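Local coordinates for protein K7 (Vaccinia virus WR, PDB 3JRV) that binds the host RNA helicase DDX3 to block IRF3 activation, and TRAF6 and IRAK2 to prevent NF-kappa-B activation, so weakening the innate response, at residues Ile27-Glu32 and Lys55-Phe60; Arg37-Val40 and Asn44-Ile47; Ala100-Cys105 and Thr129-Asp134. All coordinates share one frame; numbering follows the deposited sequence.

Contact 1 of 3, residues Ile27-Glu32 and Lys55-Phe60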
ATOM      1  N   ILE A  27     -10.717  -0.463   0.992  1.00  9.01           N
ATOM      2  CA  ILE A  27     -10.059   0.740   0.428  1.00  9.04           C
ATOM      3  C   ILE A  27      -9.388   1.560   1.534  1.00  9.41           C
ATOM      4  O   ILE A  27      -8.238   2.015   1.378  1.00 10.27           O
ATOM      5  CB  ILE A  27     -11.033   1.586  -0.417  1.00 11.36           C
ATOM      6  CG1 ILE A  27     -11.372   0.792  -1.676  1.00 12.78           C
ATOM      7  CG2 ILE A  27     -10.406   2.955  -0.810  1.00 13.66           C
ATOM      8  CD1 ILE A  27     -12.373   1.482  -2.620  1.00 17.24           C
ATOM      9  N   ASP A  28     -10.104   1.757   2.639  1.00  9.96           N
ATOM     10  CA  ASP A  28      -9.527   2.521   3.754  1.00  9.29           C
ATOM     11  C   ASP A  28      -8.263   1.838   4.257  1.00  8.60           C
ATOM     12  O   ASP A  28      -7.264   2.516   4.588  1.00  9.08           O
ATOM     13  CB  ASP A  28     -10.522   2.643   4.915  1.00 10.22           C
ATOM     14  CG  ASP A  28     -11.705   3.532   4.595  1.00 14.04           C
ATOM     15  OD1 ASP A  28     -11.599   4.487   3.783  1.00 18.99           O
ATOM     16  OD2 ASP A  28     -12.800   3.216   5.105  1.00 24.33           O
ATOM     17  N   LEU A  29      -8.292   0.508   4.358  1.00  8.76           N
ATOM     18  CA  LEU A  29      -7.151  -0.232   4.870  1.00  7.68           C
ATOM     19  C   LEU A  29      -5.936  -0.033   3.929  1.00  6.40           C
ATOM     20  O   LEU A  29      -4.810   0.214   4.369  1.00  7.99           O
ATOM     21  CB  LEU A  29      -7.515  -1.738   4.876  1.00  7.57           C
ATOM     22  CG  LEU A  29      -6.319  -2.665   5.088  1.00  6.17           C
ATOM     23  CD1 LEU A  29      -5.584  -2.468   6.417  1.00  9.85           C
ATOM     24  CD2 LEU A  29      -6.716  -4.192   4.893  1.00  8.81           C
ATOM     25  N   ILE A  30      -6.119  -0.190   2.622  1.00  6.94           N
ATOM     26  CA  ILE A  30      -4.952  -0.102   1.744  1.00  8.60           C
ATOM     27  C   ILE A  30      -4.433   1.335   1.724  1.00  8.76           C
ATOM     28  O   ILE A  30      -3.209   1.542   1.770  1.00  8.74           O
ATOM     29  CB  ILE A  30      -5.353  -0.544   0.323  1.00  7.22           C
ATOM     30  CG1 ILE A  30      -5.700  -2.053   0.352  1.00 11.08           C
ATOM     31  CG2 ILE A  30      -4.223  -0.226  -0.675  1.00 10.12           C
ATOM     32  CD1 ILE A  30      -4.541  -2.946   0.792  1.00 12.74           C
ATOM     33  N   ASP A  31      -5.332   2.319   1.716  1.00  7.86           N
ATOM     34  CA  ASP A  31      -4.910   3.723   1.734  1.00  9.51           C
ATOM     35  C   ASP A  31      -4.054   3.957   2.987  1.00  9.82           C
ATOM     36  O   ASP A  31      -2.942   4.496   2.910  1.00  9.15           O
ATOM     37  CB  ASP A  31      -6.164   4.599   1.824  1.00 10.13           C
ATOM     38  CG  ASP A  31      -5.878   6.076   1.725  1.00 11.67           C
ATOM     39  OD1 ASP A  31      -4.715   6.443   1.399  1.00 14.39           O
ATOM     40  OD2 ASP A  31      -6.836   6.882   1.950  1.00 16.13           O
ATOM     41  N   GLU A  32      -4.574   3.562   4.154  1.00  8.25           N
ATOM     42  CA  GLU A  32      -3.843   3.806   5.404  1.00  8.10           C
ATOM     43  C   GLU A  32      -2.490   3.096   5.415  1.00  6.25           C
ATOM     44  O   GLU A  32      -1.500   3.634   5.936  1.00  8.91           O
ATOM     45  CB  GLU A  32      -4.712   3.390   6.612  1.00 12.33           C
ATOM     46  CG  GLU A  32      -4.072   3.406   7.920  1.00 16.83           C
ATOM     47  CD  GLU A  32      -5.038   2.864   8.952  1.00 12.07           C
ATOM     48  OE1 GLU A  32      -6.109   3.513   9.172  1.00 13.85           O
ATOM     49  OE2 GLU A  32      -4.725   1.758   9.454  1.00 14.14           O
ATOM     50  N   LYS A  55       1.004  -7.219   8.718  0.80  8.22           N
ATOM     51  CA  LYS A  55       2.084  -8.181   8.365  0.80  9.10           C
ATOM     52  C   LYS A  55       1.723  -8.911   7.061  0.80  8.31           C
ATOM     53  O   LYS A  55       2.594  -9.126   6.217  0.80  7.44           O
ATOM     54  CB  LYS A  55       2.354  -9.150   9.526  0.80 10.33           C
ATOM     55  CG  LYS A  55       3.156  -8.450  10.638  0.80 14.92           C
ATOM     56  CD  LYS A  55       3.413  -9.373  11.802  0.80 23.06           C
ATOM     57  CE  LYS A  55       4.130  -8.627  12.910  0.80 25.35           C
ATOM     58  NZ  LYS A  55       3.851  -9.337  14.178  0.80 32.43           N
ATOM     59  N   GLU A  56       0.446  -9.303   6.894  1.00  7.39           N
ATOM     60  CA  GLU A  56       0.058  -9.949   5.638  1.00  8.68           C
ATOM     61  C   GLU A  56       0.255  -9.028   4.447  1.00  8.18           C
ATOM     62  O   GLU A  56       0.753  -9.469   3.395  1.00  9.65           O
ATOM     63  CB  GLU A  56      -1.410 -10.394   5.654  1.00 12.38           C
ATOM     64  CG  GLU A  56      -1.692 -11.783   6.172  1.00 22.58           C
ATOM     65  CD  GLU A  56      -0.720 -12.890   5.757  1.00 21.00           C
ATOM     66  OE1 GLU A  56      -0.494 -13.262   4.563  1.00 22.69           O
ATOM     67  OE2 GLU A  56      -0.296 -13.531   6.710  1.00 22.69           O
ATOM     68  N   LEU A  57      -0.131  -7.755   4.592  1.00  7.39           N
ATOM     69  CA  LEU A  57       0.068  -6.778   3.499  1.00  7.17           C
ATOM     70  C   LEU A  57       1.554  -6.603   3.219  1.00  8.73           C
ATOM     71  O   LEU A  57       1.934  -6.462   2.034  1.00  8.39           O
ATOM     72  CB  LEU A  57      -0.588  -5.412   3.810  1.00  8.13           C
ATOM     73  CG  LEU A  57      -2.121  -5.540   4.018  1.00  5.41           C
ATOM     74  CD1 LEU A  57      -2.646  -4.131   4.406  1.00  8.45           C
ATOM     75  CD2 LEU A  57      -2.754  -5.989   2.729  1.00  9.22           C
HETATM   76  N   MSE A  58       2.390  -6.640   4.265  1.00  7.02           N
HETATM   77  CA  MSE A  58       3.831  -6.436   4.047  1.00  8.18           C
HETATM   78  C   MSE A  58       4.437  -7.550   3.194  1.00  9.14           C
HETATM   79  O   MSE A  58       5.454  -7.333   2.512  1.00  9.70           O
HETATM   80  CB  MSE A  58       4.549  -6.345   5.406  1.00  9.07           C
HETATM   81  CG  MSE A  58       4.118  -5.064   6.052  1.00 11.93           C
HETATM   82 SE   MSE A  58       4.685  -4.923   7.909  0.70 23.33          SE
HETATM   83  CE  MSE A  58       6.384  -4.370   7.383  1.00 21.27           C
ATOM     84  N   LYS A  59       3.854  -8.757   3.271  1.00  8.30           N
ATOM     85  CA  LYS A  59       4.311  -9.852   2.394  1.00  9.71           C
ATOM     86  C   LYS A  59       4.144  -9.567   0.894  1.00  8.55           C
ATOM     87  O   LYS A  59       4.791 -10.227   0.062  1.00 11.22           O
ATOM     88  CB  LYS A  59       3.598 -11.167   2.737  1.00  9.31           C
ATOM     89  CG  LYS A  59       4.020 -11.656   4.119  1.00 12.05           C
ATOM     90  CD  LYS A  59       3.266 -12.907   4.540  1.00 18.48           C
ATOM     91  CE  LYS A  59       3.349 -13.155   6.030  1.00 23.37           C
ATOM     92  NZ  LYS A  59       2.654 -14.453   6.290  1.00 29.14           N
ATOM     93  N   PHE A  60       3.334  -8.580   0.554  1.00  8.95           N
ATOM     94  CA  PHE A  60       3.144  -8.219  -0.866  1.00  8.04           C
ATOM     95  C   PHE A  60       4.428  -7.546  -1.402  1.00  7.46           C
ATOM     96  O   PHE A  60       4.605  -7.475  -2.621  1.00  9.12           O
ATOM     97  CB  PHE A  60       1.954  -7.299  -1.092  1.00  8.51           C
ATOM     98  CG  PHE A  60       0.609  -7.939  -0.796  1.00  7.00           C
ATOM     99  CD1 PHE A  60       0.499  -9.319  -0.556  1.00  9.32           C
ATOM    100  CD2 PHE A  60      -0.515  -7.131  -0.744  1.00  7.20           C
ATOM    101  CE1 PHE A  60      -0.761  -9.923  -0.308  1.00 11.10           C
ATOM    102  CE2 PHE A  60      -1.774  -7.667  -0.453  1.00  9.71           C
ATOM    103  CZ  PHE A  60      -1.897  -9.090  -0.262  1.00  9.84           C
TER
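Leu57 meets Leu29 and Ile30 where helix 52-58 packs on helix 26-42, inside the all-helical Bcl-2-like fold. Between the two segments the contact is wholly apolar, with no hydrogen bond or salt bridge. Just outside it, Glu32 OE2 bonds to Tyr54 OH. Leu57 divides its two methyls between the two partners. Its CD1 lies 3.9 Å from CD1 of Leu29, and the two leucines reach toward each other tip to tip. The same Leu57 CD1 also sits 4.0 Å from CG of Leu29. The other branch, CD2, comes 4.0 Å from CD1 of Ile30, whose chain passes at a slant. In Leu29, CG stands anti to the backbone N (chi1 167°), which aims the branched end at helix 52-58. All three side chains are buried. Tyr33 adds to the cover of Leu57, while Ile30 also packs on Leu140 of helix 134-148. Helix 26-42 serves the bound DDX3 peptide as well, since Asp28 and Asp31 form salt bridges with basic side chains of it.

Within segment 55-60 there is one salt bridge. Lys59 NZ approaches Glu56 OE2 at 3.1 Å, from above the carboxylate plane, 40° out of it.

Contact 2 of 3, residues Arg37-Val40 and Asn44-Ile47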
ATOM      1  N   ARG A  37       3.563   2.861   5.593  1.00  7.61           N
ATOM      2  CA  ARG A  37       4.923   2.431   5.195  1.00  6.73           C
ATOM      3  C   ARG A  37       5.847   3.663   5.012  1.00  7.30           C
ATOM      4  O   ARG A  37       7.056   3.522   5.100  1.00  9.28           O
ATOM      5  CB  ARG A  37       4.870   1.626   3.872  1.00  7.63           C
ATOM      6  CG  ARG A  37       4.175   0.232   4.110  1.00  7.52           C
ATOM      7  CD  ARG A  37       5.003  -0.680   5.050  1.00  8.21           C
ATOM      8  NE  ARG A  37       6.352  -0.947   4.524  1.00  9.78           N
ATOM      9  CZ  ARG A  37       6.676  -1.927   3.667  1.00 13.31           C
ATOM     10  NH1 ARG A  37       5.744  -2.728   3.145  1.00 12.43           N
ATOM     11  NH2 ARG A  37       7.941  -2.049   3.243  1.00 16.69           N
ATOM     12  N   ASN A  38       5.279   4.832   4.726  1.00  7.30           N
ATOM     13  CA  ASN A  38       6.068   6.109   4.710  1.00  7.23           C
ATOM     14  C   ASN A  38       6.246   6.645   6.130  1.00  9.00           C
ATOM     15  O   ASN A  38       7.362   6.961   6.576  1.00  9.79           O
ATOM     16  CB  ASN A  38       5.323   7.140   3.852  1.00  9.34           C
ATOM     17  CG  ASN A  38       6.033   8.476   3.822  1.00  7.52           C
ATOM     18  OD1 ASN A  38       5.693   9.384   4.600  1.00  9.71           O
ATOM     19  ND2 ASN A  38       6.998   8.612   2.941  1.00  9.19           N
ATOM     20  N   HIS A  39       5.123   6.766   6.823  1.00  7.74           N
ATOM     21  CA  HIS A  39       5.080   7.387   8.155  1.00  8.86           C
ATOM     22  C   HIS A  39       5.992   6.706   9.157  1.00  9.76           C
ATOM     23  O   HIS A  39       6.640   7.379   9.975  1.00 10.27           O
ATOM     24  CB  HIS A  39       3.625   7.350   8.637  1.00  8.29           C
ATOM     25  CG  HIS A  39       3.371   8.143   9.882  1.00  8.58           C
ATOM     26  ND1 HIS A  39       3.557   7.616  11.140  1.00 12.20           N
ATOM     27  CD2 HIS A  39       2.810   9.368  10.054  1.00  9.28           C
ATOM     28  CE1 HIS A  39       3.177   8.510  12.041  1.00 11.13           C
ATOM     29  NE2 HIS A  39       2.668   9.555  11.407  1.00 11.37           N
ATOM     30  N   VAL A  40       6.038   5.369   9.129  1.00 10.37           N
ATOM     31  CA  VAL A  40       6.806   4.598  10.097  1.00  9.70           C
ATOM     32  C   VAL A  40       8.297   4.897   9.938  1.00 10.20           C
ATOM     33  O   VAL A  40       9.027   4.892  10.926  1.00 12.32           O
ATOM     34  CB  VAL A  40       6.475   3.054   9.946  1.00 10.12           C
ATOM     35  CG1 VAL A  40       7.161   2.499   8.697  1.00 12.09           C
ATOM     36  CG2 VAL A  40       6.867   2.284  11.211  1.00 16.36           C
ATOM     37  N   ASN A  44      10.273   7.459  12.570  1.00 12.39           N
ATOM     38  CA  ASN A  44      10.927   6.358  13.271  1.00 12.29           C
ATOM     39  C   ASN A  44      10.013   5.691  14.287  1.00 12.68           C
ATOM     40  O   ASN A  44      10.326   5.583  15.471  1.00 14.05           O
ATOM     41  CB  ASN A  44      12.250   6.784  13.931  1.00 12.99           C
ATOM     42  CG  ASN A  44      13.029   5.602  14.430  1.00 14.98           C
ATOM     43  OD1 ASN A  44      12.913   4.514  13.848  1.00 15.11           O
ATOM     44  ND2 ASN A  44      13.647   5.732  15.625  1.00 17.97           N
ATOM     45  N   LYS A  45       8.877   5.207  13.793  1.00 12.98           N
ATOM     46  CA  LYS A  45       7.992   4.429  14.624  1.00 12.63           C
ATOM     47  C   LYS A  45       8.440   2.977  14.448  1.00 13.58           C
ATOM     48  O   LYS A  45       9.258   2.660  13.560  1.00 14.68           O
ATOM     49  CB  LYS A  45       6.552   4.699  14.177  1.00 13.91           C
ATOM     50  CG  LYS A  45       6.100   6.121  14.440  1.00 19.62           C
ATOM     51  CD  LYS A  45       6.180   6.384  15.927  1.00 26.58           C
ATOM     52  CE  LYS A  45       5.408   7.632  16.305  1.00 39.11           C
ATOM     53  NZ  LYS A  45       5.610   7.950  17.743  1.00 41.72           N
ATOM     54  N   ASP A  46       8.047   2.102  15.355  1.00 12.96           N
ATOM     55  CA  ASP A  46       8.558   0.734  15.324  1.00 13.42           C
ATOM     56  C   ASP A  46       7.775  -0.036  14.245  1.00 13.86           C
ATOM     57  O   ASP A  46       6.555  -0.273  14.377  1.00 13.79           O
ATOM     58  CB  ASP A  46       8.361   0.133  16.725  1.00 14.96           C
ATOM     59  CG  ASP A  46       9.044  -1.217  16.906  1.00 15.05           C
ATOM     60  OD1 ASP A  46       9.233  -1.922  15.880  1.00 13.94           O
ATOM     61  OD2 ASP A  46       9.364  -1.585  18.079  1.00 17.59           O
ATOM     62  N   ILE A  47       8.483  -0.485  13.218  1.00 12.06           N
ATOM     63  CA  ILE A  47       7.850  -1.197  12.098  1.00 12.77           C
ATOM     64  C   ILE A  47       7.318  -2.577  12.531  1.00 12.58           C
ATOM     65  O   ILE A  47       6.530  -3.206  11.806  1.00 14.47           O
ATOM     66  CB  ILE A  47       8.848  -1.374  10.958  1.00 13.30           C
ATOM     67  CG1 ILE A  47       8.116  -1.745   9.642  1.00 18.54           C
ATOM     68  CG2 ILE A  47      10.019  -2.290  11.382  1.00 14.08           C
ATOM     69  CD1 ILE A  47       8.806  -1.298   8.376  1.00 23.31           C
TER
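Val40 O accepts a hydrogen bond from Lys45 N at 2.9 Å. The N-H...O angle is 145°, so the bond is somewhat bent. The donor lies in the carbonyl plane, on a lone pair of the oxygen. Asn44 N is also near Val40 O, but its angle is poor and it bonds to Ile41 O instead.

The side chain of Val40 packs against the chain that follows the turn. Its CG2 is anti to the backbone N and its CG1 is wedged between N and the carbonyl carbon (chi1 75°). This puts CG2 against the backbone of the returning chain, 3.4 Å from Lys45 O and 3.7 Å from Ile47 CA. Lys45 CB packs on the same methyl, 3.8 Å from Val40 CG2. The lysine chain then bends at chi2 and leads its ammonium group off. On the way, Lys45 CG passes the His39 ring, 4.4 Å from its ND1. The other methyl of Val40, CG1, meets CD1 of Ile47 at 4.2 Å, the two side chains crossing at about a right angle.

Ile47 also rests on Met58, a selenomethionine of helix 52-58. Deeper in the fold, Arg37 is held by salt bridges to Asp61 and Glu110.

Asn44 has positive phi (43°), which lets the chain reverse. With the Lys45-Val40 and Asn44-Ile41 bonds, and the apolar touch of Lys45 on Val40, this is a Schellman motif. It ends helix 26-42 and starts the loop toward helix 52-58.

Contact 3 of 3, residues Ala100-Cys105 and Thr129-Asp134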
ATOM      1  N   ALA A 100       1.124  -7.418  -6.358  1.00  8.13           N
ATOM      2  CA  ALA A 100       2.389  -6.769  -6.769  1.00  8.49           C
ATOM      3  C   ALA A 100       2.235  -5.263  -6.769  1.00  9.10           C
ATOM      4  O   ALA A 100       3.167  -4.541  -6.394  1.00  9.65           O
ATOM      5  CB  ALA A 100       2.784  -7.240  -8.150  1.00  8.06           C
ATOM      6  N   THR A 101       1.080  -4.764  -7.193  1.00  8.79           N
ATOM      7  CA  THR A 101       0.886  -3.311  -7.333  1.00  8.92           C
ATOM      8  C   THR A 101       0.809  -2.695  -5.931  1.00  8.94           C
ATOM      9  O   THR A 101       1.390  -1.639  -5.677  1.00 10.75           O
ATOM     10  CB  THR A 101      -0.399  -2.978  -8.126  1.00 10.56           C
ATOM     11  OG1 THR A 101      -0.278  -3.526  -9.440  1.00 12.81           O
ATOM     12  CG2 THR A 101      -0.659  -1.449  -8.279  1.00 11.36           C
ATOM     13  N   ILE A 102       0.076  -3.331  -5.016  1.00  8.76           N
ATOM     14  CA  ILE A 102       0.089  -2.858  -3.626  1.00  8.73           C
ATOM     15  C   ILE A 102       1.514  -2.876  -3.054  1.00  8.76           C
ATOM     16  O   ILE A 102       1.921  -1.920  -2.357  1.00  9.79           O
ATOM     17  CB  ILE A 102      -0.898  -3.711  -2.753  1.00  7.85           C
ATOM     18  CG1 ILE A 102      -2.315  -3.482  -3.284  1.00 10.57           C
ATOM     19  CG2 ILE A 102      -0.751  -3.342  -1.264  1.00 11.47           C
ATOM     20  CD1 ILE A 102      -3.313  -4.511  -2.739  1.00 13.57           C
ATOM     21  N   GLY A 103       2.246  -3.971  -3.285  1.00  9.20           N
ATOM     22  CA  GLY A 103       3.655  -4.088  -2.886  1.00  7.94           C
ATOM     23  C   GLY A 103       4.483  -2.934  -3.436  1.00  8.52           C
ATOM     24  O   GLY A 103       5.346  -2.395  -2.700  1.00  9.29           O
ATOM     25  N   ILE A 104       4.297  -2.603  -4.718  1.00  8.95           N
ATOM     26  CA  ILE A 104       5.058  -1.518  -5.366  1.00  9.96           C
ATOM     27  C   ILE A 104       4.727  -0.186  -4.739  1.00 10.05           C
ATOM     28  O   ILE A 104       5.633   0.613  -4.481  1.00  9.26           O
ATOM     29  CB  ILE A 104       4.829  -1.488  -6.946  1.00 10.95           C
ATOM     30  CG1 ILE A 104       5.579  -2.662  -7.544  1.00 17.54           C
ATOM     31  CG2 ILE A 104       5.271  -0.121  -7.512  1.00 18.28           C
ATOM     32  CD1 ILE A 104       7.053  -2.346  -7.757  1.00 27.53           C
ATOM     33  N   CYS A 105       3.437   0.050  -4.483  1.00  9.26           N
ATOM     34  CA  CYS A 105       3.048   1.303  -3.834  1.00 10.21           C
ATOM     35  C   CYS A 105       3.740   1.405  -2.473  1.00  8.91           C
ATOM     36  O   CYS A 105       4.210   2.501  -2.106  1.00  8.23           O
ATOM     37  CB  CYS A 105       1.536   1.396  -3.670  1.00  9.56           C
ATOM     38  SG  CYS A 105       0.703   1.690  -5.221  1.00 13.97           S
ATOM     39  N   THR A 129      -9.323   4.256  -6.336  1.00 14.12           N
ATOM     40  CA  THR A 129     -10.602   3.684  -6.814  1.00 16.15           C
ATOM     41  C   THR A 129     -10.439   3.040  -8.204  1.00 16.82           C
ATOM     42  O   THR A 129     -11.221   2.155  -8.602  1.00 21.09           O
ATOM     43  CB  THR A 129     -11.756   4.691  -6.819  1.00 19.36           C
ATOM     44  OG1 THR A 129     -11.407   5.847  -7.589  1.00 24.84           O
ATOM     45  CG2 THR A 129     -12.105   5.106  -5.434  1.00 20.80           C
ATOM     46  N   ASP A 130      -9.402   3.429  -8.936  1.00 16.65           N
ATOM     47  CA  ASP A 130      -9.096   2.752 -10.211  1.00 16.95           C
ATOM     48  C   ASP A 130      -8.524   1.347  -9.946  1.00 17.93           C
ATOM     49  O   ASP A 130      -8.805   0.390 -10.678  1.00 20.45           O
ATOM     50  CB  ASP A 130      -8.098   3.556 -11.070  1.00 19.35           C
ATOM     51  CG  ASP A 130      -8.718   4.761 -11.772  1.00 23.53           C
ATOM     52  OD1 ASP A 130      -9.964   4.859 -11.861  1.00 25.43           O
ATOM     53  OD2 ASP A 130      -7.924   5.627 -12.238  1.00 23.42           O
ATOM     54  N   LEU A 131      -7.733   1.217  -8.885  1.00 13.96           N
ATOM     55  CA  LEU A 131      -7.087  -0.036  -8.533  1.00 14.28           C
ATOM     56  C   LEU A 131      -8.092  -0.962  -7.871  1.00 15.63           C
ATOM     57  O   LEU A 131      -8.182  -2.171  -8.222  1.00 17.10           O
ATOM     58  CB  LEU A 131      -5.929   0.229  -7.558  1.00 15.92           C
ATOM     59  CG  LEU A 131      -5.106  -1.004  -7.159  1.00 15.22           C
ATOM     60  CD1 LEU A 131      -4.473  -1.714  -8.373  1.00 16.85           C
ATOM     61  CD2 LEU A 131      -4.024  -0.647  -6.158  1.00 16.15           C
HETATM   62  N   MSE A 132      -8.849  -0.414  -6.923  1.00 14.85           N
HETATM   63  CA  MSE A 132      -9.685  -1.249  -6.058  1.00 13.16           C
HETATM   64  C   MSE A 132     -11.094  -1.298  -6.642  1.00 14.57           C
HETATM   65  O   MSE A 132     -12.061  -0.830  -6.037  1.00 16.21           O
HETATM   66  CB  MSE A 132      -9.697  -0.705  -4.615  1.00 13.89           C
HETATM   67  CG  MSE A 132      -8.305  -0.772  -3.913  1.00 18.64           C
HETATM   68 SE   MSE A 132      -7.161  -2.401  -4.085  0.60 17.35          SE
HETATM   69  CE  MSE A 132      -8.400  -3.689  -3.349  1.00 15.83           C
ATOM     70  N   THR A 133     -11.214  -1.919  -7.814  1.00 15.00           N
ATOM     71  CA  THR A 133     -12.531  -2.273  -8.378  1.00 14.02           C
ATOM     72  C   THR A 133     -13.217  -3.245  -7.427  1.00 14.30           C
ATOM     73  O   THR A 133     -12.556  -3.893  -6.599  1.00 12.84           O
ATOM     74  CB  THR A 133     -12.359  -3.033  -9.716  1.00 13.65           C
ATOM     75  OG1 THR A 133     -11.537  -4.196  -9.513  1.00 14.26           O
ATOM     76  CG2 THR A 133     -11.667  -2.161 -10.745  1.00 19.08           C
ATOM     77  N   ASP A 134     -14.511  -3.489  -7.641  1.00 14.42           N
ATOM     78  CA  ASP A 134     -15.198  -4.476  -6.783  1.00 15.03           C
ATOM     79  C   ASP A 134     -14.545  -5.863  -6.865  1.00 14.47           C
ATOM     80  O   ASP A 134     -14.386  -6.546  -5.854  1.00 12.19           O
ATOM     81  CB  ASP A 134     -16.692  -4.537  -7.138  1.00 15.76           C
ATOM     82  CG  ASP A 134     -17.492  -3.389  -6.541  1.00 26.77           C
ATOM     83  OD1 ASP A 134     -17.078  -2.868  -5.486  1.00 33.42           O
ATOM     84  OD2 ASP A 134     -18.534  -2.998  -7.131  1.00 32.04           O
TER
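Thr101 and Leu131 meet tip to tip through their methyls. Thr101 CG2 lies 3.8 Å from Leu131 CD1 and 4.1 Å from Leu131 CD2, so the threonine methyl touches both branches of the leucine. Ile102 joins more loosely, its CG1 4.4 Å from Leu131 CD2. No hydrogen bond crosses between segments 100-105 and 129-134. All three touching residues are buried.

The torsions explain how a threonine can serve an apolar contact. With chi1 at -61°, Thr101 turns CG2 anti to its own N, toward Leu131. OG1 is left beside that N, where it bonds back to Ser97 O, one helical turn earlier. The buried hydroxyl is thus satisfied within its own helix. The backbone of Thr101 is also tied in, as its O accepts Cys105 N at 2.9 Å. Leu131 extends its CG anti to the backbone N (chi1 -177°), which carries the branched end across to helix 95-114.

Farther out, Val92 packs on both Thr101 and Leu131, and Ile102 also touches Phe60.

Just past Leu131 the chain leaves the helix. Met132, a selenomethionine, is the centre of an inverse gamma turn, closed by a weak bond from Thr133 N to Leu131 O at 3.1 Å. Leu131 O is also bonded by Asn136 ND2. Thr133 then acts as the N-cap of helix 134-148, its OG1 taking Asn136 N.

The same segments reach the DDX3 peptide, where Cys105 packs on an aromatic side chain and Thr129 OG1 bonds to an acidic one. The arrangement is that of a Bcl-2-like helical bundle, in which the short helix 128-131 packs on the long helix 95-114, whose residues here are buried.

Overall arrangement
Contacts 1 and 2 share helix 26-42, and their centres lie about 14 Å apart. Along the chain, contact 2 falls between the two segments of contact 1. Contact 3 follows later and joins helix 95-114 to helix 128-131. The centres of contacts 1 and 3 are about 10 Å apart. These two touch through Phe60 and Ile102, and through Ile27 and Met132, so the two contacts pack directly on each other. Contacts 2 and 3, about 21 Å between centres, do not touch and lie on opposite sides of the chain's centre. Helix 26-42 thus runs from the core to an outer turn, and residues from all three contacts reach the bound DDX3 peptide.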